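Local coordinates for designed helical repeat protein (Synthetic construct, PDB 5CWG), which has no known natural function but was designed from scratch as a helical repeat protein built of stacked antiparallel helix pairs, at residues Ile60-Glu65 with Arg82-Ala87; Phe88-Glu93 with Ala130-Ala135; Lys165-Ala170 with Asn175-Ala180. One frame throughout, in Å; residues are numbered along the deposited sequence. Where two conformers were deposited one is given.

Interaction 1. Residues Ile60-Glu65 with Arg82-Ala87. With EDO (1,2-ethanediol), chain B.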
# COMPACT_ATOMS: atom_id res chain seq x y z
N ILE A 60 -3.80 -7.39 4.18
CA ILE A 60 -5.19 -7.39 4.63
C ILE A 60 -5.44 -6.24 5.60
O ILE A 60 -6.50 -5.63 5.57
CB ILE A 60 -5.61 -8.76 5.18
CG1 ILE A 60 -6.08 -9.71 4.08
CG2 ILE A 60 -6.74 -8.64 6.21
CD1 ILE A 60 -5.22 -9.78 2.84
N ARG A 61 -4.46 -5.91 6.43
CA ARG A 61 -4.61 -4.77 7.32
C ARG A 61 -4.73 -3.48 6.53
O ARG A 61 -5.52 -2.59 6.88
CB ARG A 61 -3.45 -4.69 8.29
CG ARG A 61 -3.56 -5.70 9.41
CD ARG A 61 -2.31 -5.71 10.27
NE ARG A 61 -2.14 -4.45 10.97
CZ ARG A 61 -1.01 -4.04 11.53
NH1 ARG A 61 0.07 -4.81 11.47
NH2 ARG A 61 -0.95 -2.87 12.17
N LEU A 62 -3.97 -3.38 5.43
CA LEU A 62 -4.08 -2.21 4.56
C LEU A 62 -5.51 -2.08 4.04
O LEU A 62 -6.12 -1.00 4.08
CB LEU A 62 -3.09 -2.32 3.39
CG LEU A 62 -3.25 -1.31 2.29
CD1 LEU A 62 -2.95 0.10 2.78
CD2 LEU A 62 -2.38 -1.66 1.10
N ILE A 63 -6.04 -3.17 3.52
CA ILE A 63 -7.39 -3.14 2.98
C ILE A 63 -8.39 -2.78 4.09
O ILE A 63 -9.26 -1.93 3.90
CB ILE A 63 -7.77 -4.47 2.31
CG1 ILE A 63 -6.82 -4.80 1.14
CG2 ILE A 63 -9.21 -4.43 1.84
CD1 ILE A 63 -6.89 -6.24 0.68
N LYS A 64 -8.25 -3.40 5.25
CA LYS A 64 -9.12 -3.13 6.40
C LYS A 64 -9.10 -1.66 6.76
O LYS A 64 -10.15 -1.05 6.97
CB LYS A 64 -8.66 -3.96 7.61
CG LYS A 64 -9.29 -3.60 8.95
CD LYS A 64 -8.70 -4.44 10.06
CE LYS A 64 -9.18 -4.02 11.44
NZ LYS A 64 -8.76 -2.64 11.81
N GLU A 65 -7.92 -1.07 6.87
CA GLU A 65 -7.82 0.31 7.32
C GLU A 65 -8.38 1.28 6.28
O GLU A 65 -9.07 2.23 6.62
CB GLU A 65 -6.39 0.60 7.72
CG GLU A 65 -6.02 -0.24 8.99
CD GLU A 65 -4.63 0.02 9.56
OE1 GLU A 65 -4.22 -0.73 10.49
OE2 GLU A 65 -3.98 0.99 9.16
N ARG A 82 -11.08 -2.59 -3.27
CA ARG A 82 -10.42 -2.94 -4.51
C ARG A 82 -9.20 -2.07 -4.73
O ARG A 82 -8.15 -2.56 -5.16
CB ARG A 82 -11.40 -2.89 -5.68
CG ARG A 82 -12.48 -3.92 -5.62
CD ARG A 82 -13.43 -3.81 -6.83
NE ARG A 82 -14.51 -4.81 -6.80
CZ ARG A 82 -14.37 -6.10 -7.12
NH1 ARG A 82 -13.19 -6.56 -7.53
NH2 ARG A 82 -15.40 -6.92 -7.02
N ALA A 83 -9.33 -0.77 -4.48
CA ALA A 83 -8.22 0.14 -4.70
C ALA A 83 -7.03 -0.18 -3.78
O ALA A 83 -5.85 -0.07 -4.18
CB ALA A 83 -8.66 1.59 -4.53
N ALA A 84 -7.32 -0.48 -2.52
CA ALA A 84 -6.27 -0.87 -1.58
C ALA A 84 -5.53 -2.13 -2.07
O ALA A 84 -4.31 -2.21 -1.99
CB ALA A 84 -6.83 -1.06 -0.20
N ALA A 85 -6.29 -3.11 -2.52
CA ALA A 85 -5.71 -4.36 -3.02
C ALA A 85 -4.82 -4.11 -4.24
O ALA A 85 -3.74 -4.66 -4.33
CB ALA A 85 -6.81 -5.35 -3.33
N GLU A 86 -5.29 -3.26 -5.15
CA GLU A 86 -4.50 -2.91 -6.33
C GLU A 86 -3.20 -2.21 -5.93
O GLU A 86 -2.16 -2.43 -6.55
CB GLU A 86 -5.31 -2.02 -7.27
CG GLU A 86 -6.49 -2.70 -7.93
CD GLU A 86 -6.18 -3.56 -9.13
OE1 GLU A 86 -4.99 -3.86 -9.39
OE2 GLU A 86 -7.14 -3.99 -9.81
N ALA A 87 -3.24 -1.40 -4.87
CA ALA A 87 -2.05 -0.71 -4.42
C ALA A 87 -1.00 -1.72 -3.91
O ALA A 87 0.18 -1.62 -4.21
CB ALA A 87 -2.37 0.28 -3.34
C1 EDO B . -9.47 -5.84 -7.41
O1 EDO B . -10.65 -5.38 -8.06
C2 EDO B . -9.66 -7.26 -6.96
O2 EDO B . -9.90 -8.13 -8.07
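L62 and I63 of helix 53-73 pack on A84 and A85 of helix 77-98, joining the two arms of a helical hairpin within a designed repeat protein. The short segments run nearly antiparallel, at 148° between their N-to-C directions, and their axes approach to 8.6 Å. The spacing is consistent with the alanines on one side, and the nearest backbone pair is I63 with A84. I60, first in the segment, turns instead to L8 of helix 3-23 and F38 of helix 27-47. L62 points toward the partner helix with CG anti to its backbone N (chi1 170°), which lays the isobutyl group alongside A84: its CD2 lies 3.7 Å from A84 O, and its CG is 4.4 Å from A84 CB. The same side chain also touches I110, I113 and K114 of helix 103-123, so it packs against two neighbouring helices at once. I63 meets the hairpin partner with both backbone and side chain. The methyl of A84 sits against its main chain, with A84 CB 3.8 Å from I63 CA, while the ethyl branch runs on past A84, and I63 CD1 reaches A85 CB at 4.1 Å. CG1 lies anti to the carbonyl carbon, and this directs the branch along the alanine surface. E65 ties helix 53-73 to helix 103-123 through a salt bridge with K114. All four residues that touch are buried, and the side chains that meet are all apolar. On the far side of helix 77-98, the extended side chain of R82 binds a 1,2-ethanediol, probably from the crystallisation liquor: R82 NH1 donates to O1 of the diol, which lies in the guanidinium plane, at 2.9 Å with an N-H...O angle of 157°.

Interaction 2. Residues Phe88-Glu93 with Ala130-Ala135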
# COMPACT_ATOMS: atom_id res chain seq x y z
N PHE A 88 -1.45 -2.69 -3.12
CA PHE A 88 -0.55 -3.73 -2.68
C PHE A 88 0.04 -4.48 -3.87
O PHE A 88 1.21 -4.81 -3.89
CB PHE A 88 -1.24 -4.70 -1.72
CG PHE A 88 -0.35 -5.85 -1.35
CD1 PHE A 88 0.61 -5.73 -0.33
CD2 PHE A 88 -0.39 -7.03 -2.06
CE1 PHE A 88 1.45 -6.77 -0.05
CE2 PHE A 88 0.51 -8.06 -1.78
CZ PHE A 88 1.39 -7.93 -0.77
N LYS A 89 -0.80 -4.81 -4.85
CA LYS A 89 -0.32 -5.53 -6.03
C LYS A 89 0.83 -4.76 -6.69
O LYS A 89 1.83 -5.34 -7.11
CB LYS A 89 -1.47 -5.80 -6.99
CG LYS A 89 -1.07 -6.35 -8.35
CD LYS A 89 -2.31 -6.83 -9.12
CE LYS A 89 -2.08 -7.42 -10.48
NZ LYS A 89 -1.71 -6.40 -11.44
N ARG A 90 0.70 -3.44 -6.81
CA ARG A 90 1.78 -2.64 -7.36
C ARG A 90 3.06 -2.72 -6.55
O ARG A 90 4.15 -2.76 -7.10
CB ARG A 90 1.33 -1.20 -7.56
CG ARG A 90 0.23 -1.07 -8.65
CD ARG A 90 -0.05 0.37 -9.08
NE ARG A 90 -0.55 1.22 -8.00
CZ ARG A 90 -1.82 1.30 -7.63
NH1 ARG A 90 -2.75 0.59 -8.25
NH2 ARG A 90 -2.17 2.09 -6.62
N VAL A 91 2.94 -2.73 -5.23
CA VAL A 91 4.10 -2.89 -4.37
C VAL A 91 4.77 -4.24 -4.61
O VAL A 91 6.01 -4.32 -4.75
CB VAL A 91 3.72 -2.69 -2.89
CG1 VAL A 91 4.84 -3.11 -1.97
CG2 VAL A 91 3.42 -1.22 -2.61
N ALA A 92 3.95 -5.28 -4.65
CA ALA A 92 4.48 -6.63 -4.88
C ALA A 92 5.17 -6.73 -6.24
O ALA A 92 6.22 -7.38 -6.35
CB ALA A 92 3.38 -7.62 -4.81
N GLU A 93 4.59 -6.11 -7.26
CA GLU A 93 5.20 -6.12 -8.58
C GLU A 93 6.53 -5.41 -8.60
O GLU A 93 7.49 -5.88 -9.23
CB GLU A 93 4.24 -5.49 -9.63
CG GLU A 93 3.03 -6.36 -9.92
CD GLU A 93 1.88 -5.64 -10.64
OE1 GLU A 93 1.81 -4.37 -10.68
OE2 GLU A 93 1.01 -6.38 -11.12
N ALA A 130 -4.11 8.67 -4.97
CA ALA A 130 -3.19 8.76 -3.85
C ALA A 130 -2.38 7.47 -3.72
O ALA A 130 -1.17 7.49 -3.47
CB ALA A 130 -3.98 9.04 -2.57
N ALA A 131 -3.06 6.34 -3.86
CA ALA A 131 -2.39 5.05 -3.80
C ALA A 131 -1.34 4.92 -4.91
O ALA A 131 -0.28 4.34 -4.70
CB ALA A 131 -3.40 3.95 -3.87
N ARG A 132 -1.65 5.45 -6.09
CA ARG A 132 -0.69 5.41 -7.20
C ARG A 132 0.57 6.19 -6.85
O ARG A 132 1.68 5.73 -7.07
CB ARG A 132 -1.31 6.00 -8.47
CG ARG A 132 -2.13 5.03 -9.31
CD ARG A 132 -2.37 5.57 -10.76
NE ARG A 132 -3.23 6.76 -10.84
CZ ARG A 132 -4.55 6.74 -10.81
NH1 ARG A 132 -5.21 5.60 -10.68
NH2 ARG A 132 -5.23 7.88 -10.91
N ALA A 133 0.40 7.35 -6.24
CA ALA A 133 1.54 8.16 -5.86
C ALA A 133 2.42 7.44 -4.85
O ALA A 133 3.64 7.44 -4.96
CB ALA A 133 1.07 9.52 -5.32
N ALA A 134 1.81 6.83 -3.84
CA ALA A 134 2.57 6.13 -2.82
C ALA A 134 3.29 4.92 -3.41
O ALA A 134 4.47 4.70 -3.15
CB ALA A 134 1.68 5.74 -1.68
N ALA A 135 2.58 4.12 -4.19
CA ALA A 135 3.19 2.93 -4.77
C ALA A 135 4.28 3.32 -5.77
O ALA A 135 5.29 2.63 -5.86
CB ALA A 135 2.13 2.08 -5.46
O HOH W 1 5.06 -0.12 -6.25
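R90 carries this contact, reaching from helix 77-98 across to A131, R132 and A135 of helix 127-148. The segments run nearly parallel, 17° apart, with axes 9.7 Å from each other, and one long side chain spans much of that interval. Its aliphatic start rests on A135, R90 CB being 4.0 Å from A135 CB; beyond it the chain bends at chi3 (-62°), turning the guanidinium toward A131. The A135 methyl then lies at the guanidinium edge, 3.8 Å from R90 NE. R90 NH2 ends against the A131-R132 peptide, 3.4 Å from A131 C; with R132 N, another donor, it makes no bond. The R90 and R132 side chains cross obliquely, R132 CG standing 3.9 Å above one face of the R90 guanidinium plane and displaced toward the rim. The two guanidinium planes are 56° apart, and R90 NH1 stays 6.1 Å from R132 NH1, so the like charges are held apart. A water also bridges the backbones, donating to A135 O at 2.8 Å and more weakly to R90 O. Around this partly buried contact, V91 and A131 lean on helix 103-123, F88 packs against helices 27-47 and 53-73, and A133 meets R182 of helix 177-195.

Interaction 3. Residues Lys165-Ala170 with Asn175-Ala180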
# COMPACT_ATOMS: atom_id res chain seq x y z
N LYS A 165 8.66 10.88 6.12
CA LYS A 165 8.95 12.11 6.82
C LYS A 165 8.52 13.34 6.01
O LYS A 165 8.02 14.34 6.55
CB LYS A 165 10.45 12.20 7.09
CG LYS A 165 10.87 13.39 7.88
CD LYS A 165 12.38 13.45 8.00
CE LYS A 165 12.85 14.73 8.66
NZ LYS A 165 14.32 14.71 8.93
N ARG A 166 8.70 13.29 4.70
CA ARG A 166 8.27 14.38 3.85
C ARG A 166 6.76 14.45 3.70
O ARG A 166 6.17 15.54 3.67
CB ARG A 166 8.95 14.28 2.49
CG ARG A 166 10.48 14.39 2.56
CD ARG A 166 11.02 15.84 2.63
NE ARG A 166 10.85 16.51 3.92
CZ ARG A 166 11.66 16.37 4.97
NH1 ARG A 166 12.70 15.55 4.93
NH2 ARG A 166 11.42 17.05 6.08
N VAL A 167 6.10 13.31 3.66
CA VAL A 167 4.66 13.26 3.66
C VAL A 167 4.09 13.85 4.96
O VAL A 167 3.14 14.64 4.94
CB VAL A 167 4.17 11.81 3.46
CG1 VAL A 167 2.71 11.65 3.85
CG2 VAL A 167 4.42 11.39 2.01
N GLU A 168 4.68 13.47 6.09
CA GLU A 168 4.23 13.97 7.40
C GLU A 168 4.39 15.48 7.47
O GLU A 168 3.55 16.19 8.06
CB GLU A 168 5.05 13.31 8.51
CG GLU A 168 4.69 11.87 8.77
CD GLU A 168 5.85 11.00 9.27
OE1 GLU A 168 6.81 11.51 9.90
OE2 GLU A 168 5.78 9.77 9.02
N GLU A 169 5.51 15.98 6.98
CA GLU A 169 5.78 17.42 6.97
C GLU A 169 4.72 18.12 6.12
O GLU A 169 4.15 19.13 6.52
CB GLU A 169 7.18 17.66 6.42
CG GLU A 169 7.58 19.12 6.21
CD GLU A 169 8.98 19.21 5.60
OE1 GLU A 169 9.17 18.70 4.48
OE2 GLU A 169 9.90 19.74 6.26
N ALA A 170 4.43 17.58 4.94
CA ALA A 170 3.41 18.16 4.07
C ALA A 170 2.06 18.19 4.76
O ALA A 170 1.34 19.19 4.65
CB ALA A 170 3.34 17.39 2.77
N ASN A 175 0.58 21.14 2.67
CA ASN A 175 1.07 21.00 1.30
C ASN A 175 0.64 19.68 0.66
O ASN A 175 0.05 18.84 1.32
CB ASN A 175 2.59 21.14 1.27
CG ASN A 175 3.04 22.53 1.68
OD1 ASN A 175 2.32 23.50 1.46
ND2 ASN A 175 4.22 22.63 2.26
N ASP A 176 0.92 19.54 -0.63
CA ASP A 176 0.48 18.38 -1.41
C ASP A 176 1.27 17.14 -1.00
O ASP A 176 2.48 17.09 -1.18
CB ASP A 176 0.67 18.67 -2.92
CG ASP A 176 0.03 17.62 -3.84
OD1 ASP A 176 0.13 16.41 -3.59
OD2 ASP A 176 -0.59 18.00 -4.86
N ILE A 177 0.57 16.16 -0.44
CA ILE A 177 1.23 14.94 0.04
C ILE A 177 1.81 14.09 -1.11
O ILE A 177 2.91 13.57 -1.01
CB ILE A 177 0.27 14.09 0.93
CG1 ILE A 177 0.26 14.60 2.39
CG2 ILE A 177 0.64 12.61 0.93
CD1 ILE A 177 -0.16 16.02 2.61
N SER A 178 1.05 13.95 -2.19
CA SER A 178 1.51 13.13 -3.30
C SER A 178 2.76 13.72 -3.95
O SER A 178 3.69 12.99 -4.30
CB SER A 178 0.38 12.93 -4.31
OG SER A 178 -0.63 12.08 -3.78
N GLU A 179 2.82 15.04 -4.07
CA GLU A 179 4.01 15.70 -4.59
C GLU A 179 5.21 15.54 -3.66
O GLU A 179 6.34 15.36 -4.10
CB GLU A 179 3.71 17.19 -4.80
CG GLU A 179 4.87 18.01 -5.33
CD GLU A 179 5.32 17.58 -6.72
OE1 GLU A 179 4.58 16.83 -7.40
OE2 GLU A 179 6.43 17.98 -7.13
N ALA A 180 4.96 15.60 -2.36
CA ALA A 180 6.02 15.39 -1.39
C ALA A 180 6.61 13.99 -1.55
O ALA A 180 7.84 13.80 -1.52
CB ALA A 180 5.49 15.58 0.04
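A170 O accepts from N175 N at 2.9 Å, with an N-H...O angle of 151°, where the chain reverses between helix 153-173 and helix 177-195. Alpha carbons lie nearest at A170 with N175 and V167 with I177. D176 is the N-cap of the second helix: its OD1 accepts from E179 N, met from above the carboxylate plane. Within the hairpin, V167 and I177 cross at about a right angle, V167 CG1 lying 3.7 Å from I177 CG2. The other branch of I177 follows chi1 of -83° and chi2 of 59° back toward the first helix, bringing I177 CD1 to 3.8 Å from A170 CB. The A170 methyl also meets A180 CB, at 3.9 Å. An alanine in place of I177 would probably open a gap beside A170 and V167 and weaken the packing on V116 and N119 of helix 103-123. Along the flank, R166 NE donates to E169 OE1 at 2.8 Å, closing a salt bridge one turn along the helix. A tight alpha-alpha hairpin, with a capped second helix and with alanines and branched aliphatic side chains between its arms, is the building unit of this designed protein, as in alpha-helical repeat folds.

Overall arrangement
The three contacts follow one another along the chain and are of two kinds. Interactions 1 and 3 each join the arms of a helical hairpin, the first in mid-helix and the third beside the turn, whereas interaction 2 links helices that are not consecutive. Interactions 1 and 2 share helix 77-98; their centres are 10 Å apart, and they touch where A87 CB meets A131 CB at 3.8 Å. Interaction 2 in turn reaches interaction 3, 17 Å away between centres, through A133 and, in the conformer given, the S178 hydroxyl. Interactions 1 and 3 do not touch, their nearest atoms being about 12 Å apart. No active site is known, and the ethanediol is not evidence of one.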